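Local coordinates for protein molinate hydrolase (Gulosibacter molinativorax, PDB 4UB9) that hydrolyses the thiocarbamate pesticide molinate, as a zinc-binding member of the amidohydrolase family that probably cleaves a non-peptide carbon-nitrogen bond, at residues 89-97 with 419-430; 262-273 with 291-299. All coordinates share one frame; numbering follows the deposited sequence.

Contact 1: residues 89-97 with 419-430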
ATOM      1  N   ILE A  89     -33.104  32.909 -26.946  1.00 41.13           N
ATOM      2  CA  ILE A  89     -33.961  32.257 -25.981  1.00 39.33           C
ATOM      3  C   ILE A  89     -33.925  30.732 -26.179  1.00 37.94           C
ATOM      4  O   ILE A  89     -34.338  30.223 -27.227  1.00 38.60           O
ATOM      5  CB  ILE A  89     -35.418  32.699 -26.115  1.00 37.24           C
ATOM      6  CG1 ILE A  89     -35.523  34.213 -25.941  1.00 37.26           C
ATOM      7  CG2 ILE A  89     -36.267  31.994 -25.061  1.00 39.66           C
ATOM      8  CD1 ILE A  89     -36.878  34.788 -26.330  1.00 34.30           C
ATOM      9  N   LEU A  90     -33.457  30.031 -25.149  1.00 37.42           N
ATOM     10  CA  LEU A  90     -33.352  28.554 -25.144  1.00 35.03           C
ATOM     11  C   LEU A  90     -34.199  27.944 -24.043  1.00 36.58           C
ATOM     12  O   LEU A  90     -34.599  28.659 -23.096  1.00 34.44           O
ATOM     13  CB  LEU A  90     -31.927  28.106 -24.966  1.00 35.14           C
ATOM     14  CG  LEU A  90     -31.024  28.138 -26.199  1.00 37.82           C
ATOM     15  CD1 LEU A  90     -30.745  29.574 -26.668  1.00 38.44           C
ATOM     16  CD2 LEU A  90     -29.713  27.433 -25.909  1.00 36.14           C
ATOM     17  N   PRO A  91     -34.479  26.618 -24.133  1.00 35.98           N
ATOM     18  CA  PRO A  91     -35.191  26.001 -23.037  1.00 36.49           C
ATOM     19  C   PRO A  91     -34.265  25.923 -21.869  1.00 33.41           C
ATOM     20  O   PRO A  91     -33.061  25.989 -22.031  1.00 31.69           O
ATOM     21  CB  PRO A  91     -35.514  24.596 -23.554  1.00 41.21           C
ATOM     22  CG  PRO A  91     -35.134  24.583 -24.995  1.00 41.57           C
ATOM     23  CD  PRO A  91     -34.129  25.647 -25.166  1.00 38.94           C
ATOM     24  N   GLY A  92     -34.834  25.746 -20.694  1.00 35.48           N
ATOM     25  CA  GLY A  92     -34.019  25.396 -19.526  1.00 37.46           C
ATOM     26  C   GLY A  92     -33.085  24.219 -19.865  1.00 38.26           C
ATOM     27  O   GLY A  92     -33.514  23.209 -20.459  1.00 34.85           O
ATOM     28  N   LEU A  93     -31.807  24.370 -19.553  1.00 33.75           N
ATOM     29  CA  LEU A  93     -30.844  23.337 -19.875  1.00 35.58           C
ATOM     30  C   LEU A  93     -31.049  22.115 -18.974  1.00 36.48           C
ATOM     31  O   LEU A  93     -31.563  22.214 -17.844  1.00 31.87           O
ATOM     32  CB  LEU A  93     -29.407  23.844 -19.817  1.00 35.39           C
ATOM     33  CG  LEU A  93     -29.141  25.057 -20.725  1.00 38.23           C
ATOM     34  CD1 LEU A  93     -27.707  25.536 -20.604  1.00 37.25           C
ATOM     35  CD2 LEU A  93     -29.452  24.775 -22.168  1.00 37.01           C
ATOM     36  N   VAL A  94     -30.606  20.974 -19.497  1.00 34.10           N
ATOM     37  CA  VAL A  94     -30.866  19.668 -18.870  1.00 34.38           C
ATOM     38  C   VAL A  94     -29.647  18.788 -18.911  1.00 33.16           C
ATOM     39  O   VAL A  94     -29.034  18.575 -19.972  1.00 33.90           O
ATOM     40  CB  VAL A  94     -32.021  18.928 -19.585  1.00 38.02           C
ATOM     41  CG1 VAL A  94     -32.319  17.601 -18.895  1.00 39.48           C
ATOM     42  CG2 VAL A  94     -33.280  19.792 -19.616  1.00 36.56           C
ATOM     43  N   ASN A  95     -29.288  18.275 -17.746  1.00 32.97           N
ATOM     44  CA  ASN A  95     -28.109  17.410 -17.635  1.00 32.60           C
ATOM     45  C   ASN A  95     -28.573  16.001 -17.339  1.00 32.00           C
ATOM     46  O   ASN A  95     -29.164  15.742 -16.291  1.00 33.83           O
ATOM     47  CB  ASN A  95     -27.161  17.885 -16.522  1.00 31.83           C
ATOM     48  CG  ASN A  95     -25.779  17.264 -16.616  1.00 32.89           C
ATOM     49  OD1 ASN A  95     -25.616  16.063 -16.927  1.00 32.80           O
ATOM     50  ND2 ASN A  95     -24.750  18.080 -16.351  1.00 33.37           N
ATOM     51  N   GLY A  96     -28.198  15.080 -18.215  1.00 33.56           N
ATOM     52  CA  GLY A  96     -28.635  13.681 -18.110  1.00 32.94           C
ATOM     53  C   GLY A  96     -27.896  12.783 -17.131  1.00 33.36           C
ATOM     54  O   GLY A  96     -28.283  11.636 -16.922  1.00 35.26           O
ATOM     55  N   ASN A  97     -26.812  13.287 -16.557  1.00 33.07           N
ATOM     56  CA  ASN A  97     -26.045  12.528 -15.592  1.00 32.83           C
ATOM     57  C   ASN A  97     -25.137  13.372 -14.747  1.00 30.25           C
ATOM     58  O   ASN A  97     -24.038  13.741 -15.156  1.00 36.07           O
ATOM     59  CB  ASN A  97     -25.216  11.452 -16.260  1.00 35.50           C
ATOM     60  CG  ASN A  97     -24.461  10.600 -15.256  1.00 34.51           C
ATOM     61  OD1 ASN A  97     -24.857  10.484 -14.111  1.00 38.49           O
ATOM     62  ND2 ASN A  97     -23.390   9.990 -15.692  1.00 30.94           N
ATOM     63  N   ILE A 419     -27.003  21.167 -28.748  1.00 34.64           N
ATOM     64  CA  ILE A 419     -27.935  21.869 -27.853  1.00 31.58           C
ATOM     65  C   ILE A 419     -29.074  20.971 -27.507  1.00 33.06           C
ATOM     66  O   ILE A 419     -29.567  20.993 -26.384  1.00 35.87           O
ATOM     67  CB  ILE A 419     -28.467  23.167 -28.480  1.00 31.61           C
ATOM     68  CG1 ILE A 419     -27.324  24.180 -28.560  1.00 33.25           C
ATOM     69  CG2 ILE A 419     -29.594  23.766 -27.642  1.00 31.05           C
ATOM     70  CD1 ILE A 419     -27.589  25.364 -29.462  1.00 35.00           C
ATOM     71  N   LEU A 420     -29.549  20.225 -28.498  1.00 33.93           N
ATOM     72  CA  LEU A 420     -30.629  19.265 -28.265  1.00 36.81           C
ATOM     73  C   LEU A 420     -30.174  18.130 -27.313  1.00 34.89           C
ATOM     74  O   LEU A 420     -30.940  17.719 -26.470  1.00 37.16           O
ATOM     75  CB  LEU A 420     -31.149  18.623 -29.558  1.00 39.14           C
ATOM     76  CG  LEU A 420     -31.780  19.520 -30.627  1.00 45.82           C
ATOM     77  CD1 LEU A 420     -32.743  18.707 -31.486  1.00 40.61           C
ATOM     78  CD2 LEU A 420     -32.482  20.738 -30.039  1.00 40.90           C
ATOM     79  N   ALA A 421     -28.929  17.695 -27.439  1.00 32.50           N
ATOM     80  CA  ALA A 421     -28.369  16.717 -26.528  1.00 32.61           C
ATOM     81  C   ALA A 421     -28.468  17.191 -25.096  1.00 32.28           C
ATOM     82  O   ALA A 421     -28.658  16.397 -24.190  1.00 35.66           O
ATOM     83  CB  ALA A 421     -26.934  16.392 -26.869  1.00 31.98           C
ATOM     84  N   GLY A 422     -28.412  18.495 -24.917  1.00 33.65           N
ATOM     85  CA  GLY A 422     -28.494  19.105 -23.618  1.00 32.14           C
ATOM     86  C   GLY A 422     -29.833  19.685 -23.261  1.00 33.48           C
ATOM     87  O   GLY A 422     -29.935  20.391 -22.292  1.00 35.83           O
ATOM     88  N   THR A 423     -30.842  19.458 -24.078  1.00 33.39           N
ATOM     89  CA  THR A 423     -32.170  19.949 -23.769  1.00 33.53           C
ATOM     90  C   THR A 423     -33.248  18.906 -23.921  1.00 36.05           C
ATOM     91  O   THR A 423     -33.669  18.294 -22.974  1.00 37.02           O
ATOM     92  CB  THR A 423     -32.546  21.168 -24.629  1.00 36.26           C
ATOM     93  OG1 THR A 423     -32.067  20.991 -25.955  1.00 32.18           O
ATOM     94  CG2 THR A 423     -31.951  22.403 -24.061  1.00 39.34           C
ATOM     95  N   ALA A 424     -33.703  18.749 -25.147  1.00 32.93           N
ATOM     96  CA  ALA A 424     -34.752  17.835 -25.494  1.00 35.77           C
ATOM     97  C   ALA A 424     -34.399  16.375 -25.318  1.00 33.72           C
ATOM     98  O   ALA A 424     -35.213  15.605 -24.909  1.00 32.05           O
ATOM     99  CB  ALA A 424     -35.224  18.101 -26.904  1.00 39.24           C
ATOM    100  N   ASN A 425     -33.185  16.006 -25.669  1.00 33.72           N
ATOM    101  CA  ASN A 425     -32.806  14.613 -25.718  1.00 32.89           C
ATOM    102  C   ASN A 425     -32.806  13.842 -24.403  1.00 33.89           C
ATOM    103  O   ASN A 425     -33.323  12.761 -24.350  1.00 36.72           O
ATOM    104  CB  ASN A 425     -31.489  14.463 -26.471  1.00 31.25           C
ATOM    105  CG  ASN A 425     -31.583  14.896 -27.923  1.00 31.56           C
ATOM    106  OD1 ASN A 425     -30.624  14.838 -28.638  1.00 34.17           O
ATOM    107  ND2 ASN A 425     -32.733  15.337 -28.344  1.00 33.06           N
ATOM    108  N   PRO A 426     -32.277  14.418 -23.337  1.00 35.82           N
ATOM    109  CA  PRO A 426     -32.378  13.783 -22.035  1.00 36.17           C
ATOM    110  C   PRO A 426     -33.823  13.653 -21.618  1.00 36.36           C
ATOM    111  O   PRO A 426     -34.219  12.634 -21.098  1.00 41.10           O
ATOM    112  CB  PRO A 426     -31.680  14.757 -21.096  1.00 34.46           C
ATOM    113  CG  PRO A 426     -30.947  15.698 -21.955  1.00 35.04           C
ATOM    114  CD  PRO A 426     -31.518  15.677 -23.309  1.00 36.68           C
ATOM    115  N   ALA A 427     -34.586  14.700 -21.836  1.00 34.52           N
ATOM    116  CA  ALA A 427     -35.968  14.706 -21.429  1.00 35.80           C
ATOM    117  C   ALA A 427     -36.716  13.545 -22.073  1.00 40.39           C
ATOM    118  O   ALA A 427     -37.571  12.921 -21.447  1.00 41.17           O
ATOM    119  CB  ALA A 427     -36.627  16.018 -21.808  1.00 36.58           C
ATOM    120  N   LYS A 428     -36.414  13.290 -23.340  1.00 39.83           N
ATOM    121  CA  LYS A 428     -37.057  12.185 -24.048  1.00 39.68           C
ATOM    122  C   LYS A 428     -36.629  10.831 -23.487  1.00 37.12           C
ATOM    123  O   LYS A 428     -37.459  10.003 -23.157  1.00 34.70           O
ATOM    124  CB  LYS A 428     -36.739  12.219 -25.543  1.00 43.34           C
ATOM    125  CG  LYS A 428     -37.338  13.399 -26.303  1.00 47.66           C
ATOM    126  CD  LYS A 428     -37.707  12.990 -27.720  1.00 54.38           C
ATOM    127  CE  LYS A 428     -38.261  14.134 -28.540  1.00 55.81           C
ATOM    128  NZ  LYS A 428     -37.107  14.860 -29.082  1.00 63.20           N
ATOM    129  N   ALA A 429     -35.326  10.652 -23.341  1.00 35.26           N
ATOM    130  CA  ALA A 429     -34.784   9.429 -22.794  1.00 34.93           C
ATOM    131  C   ALA A 429     -35.416   9.059 -21.459  1.00 34.11           C
ATOM    132  O   ALA A 429     -35.718   7.881 -21.193  1.00 29.97           O
ATOM    133  CB  ALA A 429     -33.283   9.512 -22.624  1.00 32.75           C
ATOM    134  N   TYR A 430     -35.602  10.068 -20.631  1.00 32.06           N
ATOM    135  CA  TYR A 430     -36.133   9.889 -19.280  1.00 32.53           C
ATOM    136  C   TYR A 430     -37.672   9.979 -19.230  1.00 31.62           C
ATOM    137  O   TYR A 430     -38.296   9.923 -18.163  1.00 32.88           O
ATOM    138  CB  TYR A 430     -35.498  10.886 -18.331  1.00 31.03           C
ATOM    139  CG  TYR A 430     -34.060  10.604 -17.876  1.00 32.18           C
ATOM    140  CD1 TYR A 430     -33.796   9.676 -16.876  1.00 31.55           C
ATOM    141  CD2 TYR A 430     -32.980  11.308 -18.392  1.00 31.97           C
ATOM    142  CE1 TYR A 430     -32.505   9.422 -16.450  1.00 31.21           C
ATOM    143  CE2 TYR A 430     -31.674  11.052 -17.973  1.00 31.66           C
ATOM    144  CZ  TYR A 430     -31.438  10.127 -16.987  1.00 31.09           C
ATOM    145  OH  TYR A 430     -30.172   9.896 -16.542  1.00 27.17           O
TER
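I419, near the end of helix 415-421, sets its CG2 methyl 4.1 Å from CD2 of L90, the two side chains crossing at about a right angle. G422 follows, the first residue to leave the helical conformation, and its carbonyl turns to the strand: V94 N donates to G422 O at 2.9 Å, bent to 146° at the hydrogen. T423 points its CB away from the strand, yet its methyl still makes contact. With chi1 at 39°, OG1 turns back to donate to I419 O, approaching from above that carbonyl's plane, while CG2 packs 3.9 Å from L93 CD2 and also meets the ring of P91. T423 O lies against V94 CG2. In helix 424-429, P426 offers its ring to the other branch of V94. CG1, anti to the backbone N (chi1 -178°), sits 3.7 Å from P426 CB, and V369 of strand 368-370 also touches this proline. Y430 closes the run: its hydroxyl donates to G96 O at 2.6 Å, with the acceptor at the ring edge near its plane. The ring itself stacks on F142. Strand 88-95 runs parallel to strand 138-143 in the barrel sheet expected of a TIM-barrel amidohydrolase, and the contact sets helices 415-421 and 424-429, with the G422-T423 link between them, against this strand. Every touching residue is buried, and methyl and ring packing lies alongside main-chain contacts of G422, T423 and G96; the two cross-segment hydrogen bonds both end on main-chain carbonyls, giving V94 N and the Y430 hydroxyl polar partners in a buried setting.

Contact 2: residues 262-273 with 291-299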
ATOM      1  N   GLU A 262     -27.196 -13.458 -16.993  1.00 36.28           N
ATOM      2  CA  GLU A 262     -28.269 -12.910 -17.867  1.00 41.75           C
ATOM      3  C   GLU A 262     -29.637 -13.155 -17.277  1.00 37.03           C
ATOM      4  O   GLU A 262     -30.520 -12.328 -17.312  1.00 39.21           O
ATOM      5  CB  GLU A 262     -28.099 -13.336 -19.348  1.00 44.27           C
ATOM      6  CG  GLU A 262     -26.740 -12.751 -19.837  1.00 59.33           C
ATOM      7  CD  GLU A 262     -26.693 -12.100 -21.217  1.00 65.40           C
ATOM      8  OE1 GLU A 262     -27.757 -11.834 -21.796  1.00 69.35           O
ATOM      9  OE2 GLU A 262     -25.562 -11.809 -21.690  1.00 63.28           O
ATOM     10  N   ARG A 263     -29.764 -14.307 -16.693  1.00 36.75           N
ATOM     11  CA  ARG A 263     -30.958 -14.708 -15.970  1.00 39.90           C
ATOM     12  C   ARG A 263     -31.354 -13.734 -14.851  1.00 37.01           C
ATOM     13  O   ARG A 263     -32.514 -13.373 -14.687  1.00 34.20           O
ATOM     14  CB  ARG A 263     -30.591 -16.041 -15.345  1.00 42.23           C
ATOM     15  CG  ARG A 263     -31.692 -16.846 -14.761  1.00 47.09           C
ATOM     16  CD  ARG A 263     -31.191 -18.277 -14.690  1.00 41.90           C
ATOM     17  NE  ARG A 263     -30.591 -18.602 -13.398  1.00 42.04           N
ATOM     18  CZ  ARG A 263     -30.952 -19.650 -12.640  1.00 36.65           C
ATOM     19  NH1 ARG A 263     -31.886 -20.470 -13.043  1.00 34.26           N
ATOM     20  NH2 ARG A 263     -30.380 -19.868 -11.479  1.00 36.74           N
ATOM     21  N   VAL A 264     -30.367 -13.335 -14.072  1.00 33.77           N
ATOM     22  CA  VAL A 264     -30.612 -12.413 -12.943  1.00 34.62           C
ATOM     23  C   VAL A 264     -30.824 -10.993 -13.473  1.00 34.47           C
ATOM     24  O   VAL A 264     -31.648 -10.229 -12.997  1.00 33.07           O
ATOM     25  CB  VAL A 264     -29.450 -12.439 -11.931  1.00 35.69           C
ATOM     26  CG1 VAL A 264     -29.516 -11.250 -10.981  1.00 34.35           C
ATOM     27  CG2 VAL A 264     -29.467 -13.750 -11.145  1.00 33.05           C
ATOM     28  N   LEU A 265     -30.099 -10.679 -14.526  1.00 35.76           N
ATOM     29  CA  LEU A 265     -30.297  -9.404 -15.208  1.00 38.52           C
ATOM     30  C   LEU A 265     -31.721  -9.285 -15.741  1.00 35.40           C
ATOM     31  O   LEU A 265     -32.391  -8.274 -15.601  1.00 37.38           O
ATOM     32  CB  LEU A 265     -29.264  -9.257 -16.331  1.00 41.31           C
ATOM     33  CG  LEU A 265     -29.252  -7.930 -17.058  1.00 43.33           C
ATOM     34  CD1 LEU A 265     -29.067  -6.771 -16.108  1.00 42.79           C
ATOM     35  CD2 LEU A 265     -28.118  -7.974 -18.076  1.00 47.64           C
ATOM     36  N   ASP A 266     -32.209 -10.363 -16.317  1.00 37.38           N
ATOM     37  CA  ASP A 266     -33.619 -10.412 -16.761  1.00 39.14           C
ATOM     38  C   ASP A 266     -34.615 -10.145 -15.627  1.00 34.33           C
ATOM     39  O   ASP A 266     -35.586  -9.428 -15.800  1.00 34.05           O
ATOM     40  CB  ASP A 266     -33.932 -11.734 -17.452  1.00 40.51           C
ATOM     41  CG  ASP A 266     -33.193 -11.880 -18.823  1.00 51.56           C
ATOM     42  OD1 ASP A 266     -32.652 -10.865 -19.373  1.00 46.73           O
ATOM     43  OD2 ASP A 266     -33.147 -13.034 -19.326  1.00 53.14           O
ATOM     44  N   VAL A 267     -34.348 -10.667 -14.454  1.00 30.21           N
ATOM     45  CA  VAL A 267     -35.213 -10.371 -13.311  1.00 31.87           C
ATOM     46  C   VAL A 267     -35.238  -8.888 -13.003  1.00 31.85           C
ATOM     47  O   VAL A 267     -36.276  -8.296 -12.777  1.00 31.49           O
ATOM     48  CB  VAL A 267     -34.729 -11.119 -12.062  1.00 32.92           C
ATOM     49  CG1 VAL A 267     -35.398 -10.602 -10.814  1.00 31.12           C
ATOM     50  CG2 VAL A 267     -34.973 -12.623 -12.254  1.00 35.30           C
ATOM     51  N   LEU A 268     -34.058  -8.288 -13.001  1.00 35.19           N
ATOM     52  CA  LEU A 268     -33.925  -6.864 -12.675  1.00 33.42           C
ATOM     53  C   LEU A 268     -34.649  -6.017 -13.693  1.00 31.61           C
ATOM     54  O   LEU A 268     -35.407  -5.125 -13.356  1.00 33.11           O
ATOM     55  CB  LEU A 268     -32.462  -6.459 -12.610  1.00 34.05           C
ATOM     56  CG  LEU A 268     -31.623  -7.114 -11.511  1.00 32.33           C
ATOM     57  CD1 LEU A 268     -30.152  -6.792 -11.744  1.00 36.33           C
ATOM     58  CD2 LEU A 268     -32.035  -6.624 -10.145  1.00 30.25           C
ATOM     59  N   VAL A 269     -34.401  -6.304 -14.950  1.00 37.91           N
ATOM     60  CA  VAL A 269     -35.060  -5.569 -16.050  1.00 41.40           C
ATOM     61  C   VAL A 269     -36.606  -5.675 -15.983  1.00 37.83           C
ATOM     62  O   VAL A 269     -37.300  -4.682 -16.054  1.00 39.15           O
ATOM     63  CB  VAL A 269     -34.540  -6.034 -17.412  1.00 39.26           C
ATOM     64  CG1 VAL A 269     -35.360  -5.416 -18.550  1.00 37.85           C
ATOM     65  CG2 VAL A 269     -33.076  -5.630 -17.545  1.00 40.43           C
ATOM     66  N   ASP A 270     -37.095  -6.886 -15.803  1.00 36.23           N
ATOM     67  CA  ASP A 270     -38.507  -7.162 -15.704  1.00 33.18           C
ATOM     68  C   ASP A 270     -39.133  -6.392 -14.559  1.00 30.62           C
ATOM     69  O   ASP A 270     -40.196  -5.761 -14.729  1.00 30.76           O
ATOM     70  CB  ASP A 270     -38.707  -8.678 -15.585  1.00 38.51           C
ATOM     71  CG  ASP A 270     -40.181  -9.100 -15.525  1.00 41.16           C
ATOM     72  OD1 ASP A 270     -40.809  -8.811 -16.563  1.00 41.17           O
ATOM     73  OD2 ASP A 270     -40.680  -9.652 -14.482  1.00 42.85           O
ATOM     74  N   GLU A 271     -38.454  -6.317 -13.431  1.00 28.94           N
ATOM     75  CA  GLU A 271     -39.017  -5.540 -12.294  1.00 32.44           C
ATOM     76  C   GLU A 271     -39.040  -4.015 -12.513  1.00 33.96           C
ATOM     77  O   GLU A 271     -39.877  -3.304 -11.949  1.00 34.44           O
ATOM     78  CB  GLU A 271     -38.304  -5.891 -10.981  1.00 32.41           C
ATOM     79  CG  GLU A 271     -38.633  -7.299 -10.525  1.00 38.48           C
ATOM     80  CD  GLU A 271     -40.113  -7.463 -10.135  1.00 42.57           C
ATOM     81  OE1 GLU A 271     -40.725  -6.485  -9.686  1.00 35.92           O
ATOM     82  OE2 GLU A 271     -40.647  -8.578 -10.295  1.00 47.24           O
ATOM     83  N   VAL A 272     -38.042  -3.527 -13.238  1.00 32.94           N
ATOM     84  CA  VAL A 272     -37.964  -2.109 -13.554  1.00 32.77           C
ATOM     85  C   VAL A 272     -39.093  -1.774 -14.489  1.00 33.71           C
ATOM     86  O   VAL A 272     -39.800  -0.777 -14.286  1.00 34.01           O
ATOM     87  CB  VAL A 272     -36.622  -1.737 -14.204  1.00 31.61           C
ATOM     88  CG1 VAL A 272     -36.673  -0.338 -14.748  1.00 30.74           C
ATOM     89  CG2 VAL A 272     -35.485  -1.840 -13.182  1.00 33.38           C
ATOM     90  N   ARG A 273     -39.262  -2.609 -15.514  1.00 34.43           N
ATOM     91  CA  ARG A 273     -40.383  -2.457 -16.479  1.00 35.24           C
ATOM     92  C   ARG A 273     -41.712  -2.489 -15.747  1.00 35.93           C
ATOM     93  O   ARG A 273     -42.522  -1.575 -15.875  1.00 38.10           O
ATOM     94  CB  ARG A 273     -40.394  -3.564 -17.479  1.00 39.73           C
ATOM     95  CG  ARG A 273     -39.566  -3.355 -18.730  1.00 44.99           C
ATOM     96  CD  ARG A 273     -38.659  -2.152 -18.713  1.00 45.06           C
ATOM     97  NE  ARG A 273     -37.644  -2.268 -19.758  1.00 49.82           N
ATOM     98  CZ  ARG A 273     -37.089  -1.238 -20.387  1.00 50.09           C
ATOM     99  NH1 ARG A 273     -37.449   0.005 -20.097  1.00 48.69           N
ATOM    100  NH2 ARG A 273     -36.178  -1.449 -21.320  1.00 50.29           N
ATOM    101  N   THR A 291     -25.328  -5.936 -24.668  1.00 37.20           N
ATOM    102  CA  THR A 291     -26.330  -6.493 -23.733  1.00 36.29           C
ATOM    103  C   THR A 291     -27.347  -5.449 -23.348  1.00 39.15           C
ATOM    104  O   THR A 291     -28.539  -5.723 -23.235  1.00 40.64           O
ATOM    105  CB  THR A 291     -25.628  -7.080 -22.503  1.00 35.08           C
ATOM    106  OG1 THR A 291     -24.883  -8.243 -22.902  1.00 37.17           O
ATOM    107  CG2 THR A 291     -26.591  -7.458 -21.434  1.00 36.37           C
ATOM    108  N   ALA A 292     -26.869  -4.227 -23.150  1.00 38.79           N
ATOM    109  CA  ALA A 292     -27.768  -3.138 -22.787  1.00 36.33           C
ATOM    110  C   ALA A 292     -28.757  -2.820 -23.933  1.00 34.42           C
ATOM    111  O   ALA A 292     -29.946  -2.538 -23.724  1.00 33.20           O
ATOM    112  CB  ALA A 292     -26.981  -1.912 -22.426  1.00 34.57           C
ATOM    113  N   ILE A 293     -28.226  -2.821 -25.118  1.00 29.72           N
ATOM    114  CA  ILE A 293     -29.018  -2.565 -26.315  1.00 33.16           C
ATOM    115  C   ILE A 293     -30.111  -3.627 -26.475  1.00 35.70           C
ATOM    116  O   ILE A 293     -31.268  -3.326 -26.729  1.00 36.28           O
ATOM    117  CB  ILE A 293     -28.107  -2.589 -27.552  1.00 32.56           C
ATOM    118  CG1 ILE A 293     -27.279  -1.304 -27.609  1.00 35.98           C
ATOM    119  CG2 ILE A 293     -28.936  -2.680 -28.826  1.00 33.65           C
ATOM    120  CD1 ILE A 293     -26.128  -1.366 -28.583  1.00 35.54           C
ATOM    121  N   GLU A 294     -29.722  -4.879 -26.260  1.00 35.64           N
ATOM    122  CA  GLU A 294     -30.647  -5.985 -26.378  1.00 40.47           C
ATOM    123  C   GLU A 294     -31.744  -5.984 -25.314  1.00 37.31           C
ATOM    124  O   GLU A 294     -32.717  -6.669 -25.457  1.00 38.95           O
ATOM    125  CB  GLU A 294     -29.894  -7.326 -26.367  1.00 43.40           C
ATOM    126  CG  GLU A 294     -29.206  -7.631 -27.703  1.00 44.67           C
ATOM    127  CD  GLU A 294     -30.163  -7.617 -28.907  1.00 44.90           C
ATOM    128  OE1 GLU A 294     -31.250  -8.216 -28.798  1.00 57.78           O
ATOM    129  OE2 GLU A 294     -29.830  -7.027 -29.958  1.00 44.29           O
ATOM    130  N   ARG A 295     -31.576  -5.205 -24.254  1.00 40.11           N
ATOM    131  CA  ARG A 295     -32.634  -4.987 -23.256  1.00 34.72           C
ATOM    132  C   ARG A 295     -33.425  -3.707 -23.517  1.00 35.55           C
ATOM    133  O   ARG A 295     -34.214  -3.288 -22.687  1.00 32.26           O
ATOM    134  CB  ARG A 295     -32.037  -4.903 -21.853  1.00 37.28           C
ATOM    135  CG  ARG A 295     -31.230  -6.110 -21.387  1.00 34.79           C
ATOM    136  CD  ARG A 295     -32.069  -7.320 -21.443  1.00 33.97           C
ATOM    137  NE  ARG A 295     -31.530  -8.489 -20.747  1.00 39.49           N
ATOM    138  CZ  ARG A 295     -30.525  -9.228 -21.190  1.00 42.01           C
ATOM    139  NH1 ARG A 295     -29.827  -8.867 -22.278  1.00 39.82           N
ATOM    140  NH2 ARG A 295     -30.221 -10.339 -20.530  1.00 42.76           N
ATOM    141  N   ASP A 296     -33.191  -3.072 -24.665  1.00 37.46           N
ATOM    142  CA  ASP A 296     -33.880  -1.821 -25.004  1.00 40.90           C
ATOM    143  C   ASP A 296     -33.811  -0.793 -23.863  1.00 36.08           C
ATOM    144  O   ASP A 296     -34.794  -0.195 -23.474  1.00 38.56           O
ATOM    145  CB  ASP A 296     -35.348  -2.089 -25.388  1.00 45.25           C
ATOM    146  CG  ASP A 296     -35.477  -2.981 -26.629  1.00 47.49           C
ATOM    147  OD1 ASP A 296     -34.897  -2.666 -27.695  1.00 49.83           O
ATOM    148  OD2 ASP A 296     -36.188  -3.986 -26.540  1.00 57.61           O
ATOM    149  N   ALA A 297     -32.617  -0.592 -23.352  1.00 35.25           N
ATOM    150  CA  ALA A 297     -32.389   0.400 -22.296  1.00 32.92           C
ATOM    151  C   ALA A 297     -32.878   1.767 -22.738  1.00 31.89           C
ATOM    152  O   ALA A 297     -32.686   2.165 -23.873  1.00 32.93           O
ATOM    153  CB  ALA A 297     -30.929   0.476 -21.969  1.00 32.74           C
ATOM    154  N   ASP A 298     -33.524   2.464 -21.835  1.00 33.04           N
ATOM    155  CA  ASP A 298     -33.985   3.835 -22.098  1.00 35.75           C
ATOM    156  C   ASP A 298     -32.815   4.803 -22.242  1.00 36.92           C
ATOM    157  O   ASP A 298     -32.876   5.753 -22.997  1.00 37.23           O
ATOM    158  CB  ASP A 298     -34.902   4.312 -20.967  1.00 35.40           C
ATOM    159  CG  ASP A 298     -36.214   3.543 -20.941  1.00 39.86           C
ATOM    160  OD1 ASP A 298     -37.084   3.911 -21.724  1.00 45.09           O
ATOM    161  OD2 ASP A 298     -36.345   2.547 -20.208  1.00 40.81           O
ATOM    162  N   LEU A 299     -31.777   4.579 -21.456  1.00 37.24           N
ATOM    163  CA  LEU A 299     -30.593   5.387 -21.559  1.00 34.54           C
ATOM    164  C   LEU A 299     -29.377   4.588 -21.134  1.00 33.96           C
ATOM    165  O   LEU A 299     -29.324   4.039 -20.048  1.00 41.06           O
ATOM    166  CB  LEU A 299     -30.730   6.671 -20.736  1.00 30.65           C
ATOM    167  CG  LEU A 299     -29.520   7.616 -20.846  1.00 31.25           C
ATOM    168  CD1 LEU A 299     -29.338   8.124 -22.266  1.00 35.16           C
ATOM    169  CD2 LEU A 299     -29.695   8.780 -19.897  1.00 30.12           C
TER
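E262 bends at chi2 (-136°) to bring OE1 to NH2 of R295 at 3.1 Å, in a nearly straight salt-bridge bond. The donor comes from above the carboxylate plane, whereas OE1 lies in the plane of the guanidinium. Three residues on, L265 lays CD2 over one face of that group, 4.0 Å from R295 NH2, and packs on the T291 methyl at 3.7 Å; the T291 hydroxyl is bonded to E287 O in its own helix. D266 crosses R295 at about a right angle. R295 NH2 meets D266 OD1 at 2.7 Å on its syn side, tilted out of the carboxylate plane, and R295 NE adds a weak second bond. V269 touches the aliphatic part of R295 at CG. R273 ends the walk: NH1 meets OD2 of D298 at 2.8 Å, and NH2 donates to D296 O at 2.9 Å from well above the carbonyl plane and weakly to R295 O. D298 OD2 also accepts from L279 N, while D298 OD1 pairs with R431. Helix 262-275 is thus joined to the end of helix 286-294 and the loop into strand 299-301, neighbouring parts of the barrel. Two acids sharing R295 probably limit its rotation, and the arginine would ease their repulsion, while R273 ties down a turn through side-chain and main-chain oxygens.

Contact 1 lies in the core, its centre about 10 Å from the centre of the chain, whereas contact 2 is only partly buried, its centre about 21 Å from that point. Place and chemistry go together: the inner contact relies on aliphatic packing and uncharged hydrogen bonds, the outer one on arginine-carboxylate salt bridges. The first joins parts far apart in sequence; the second ties nearby helices and is nested within the loop that the first closes. They share no helix or strand, but they meet where Y430 OH packs 3.6 Å from L299 CD2. Neither touches the zinc site: the side chains of Y430 and L265 stay about 11 Å and 10 Å from that of H282.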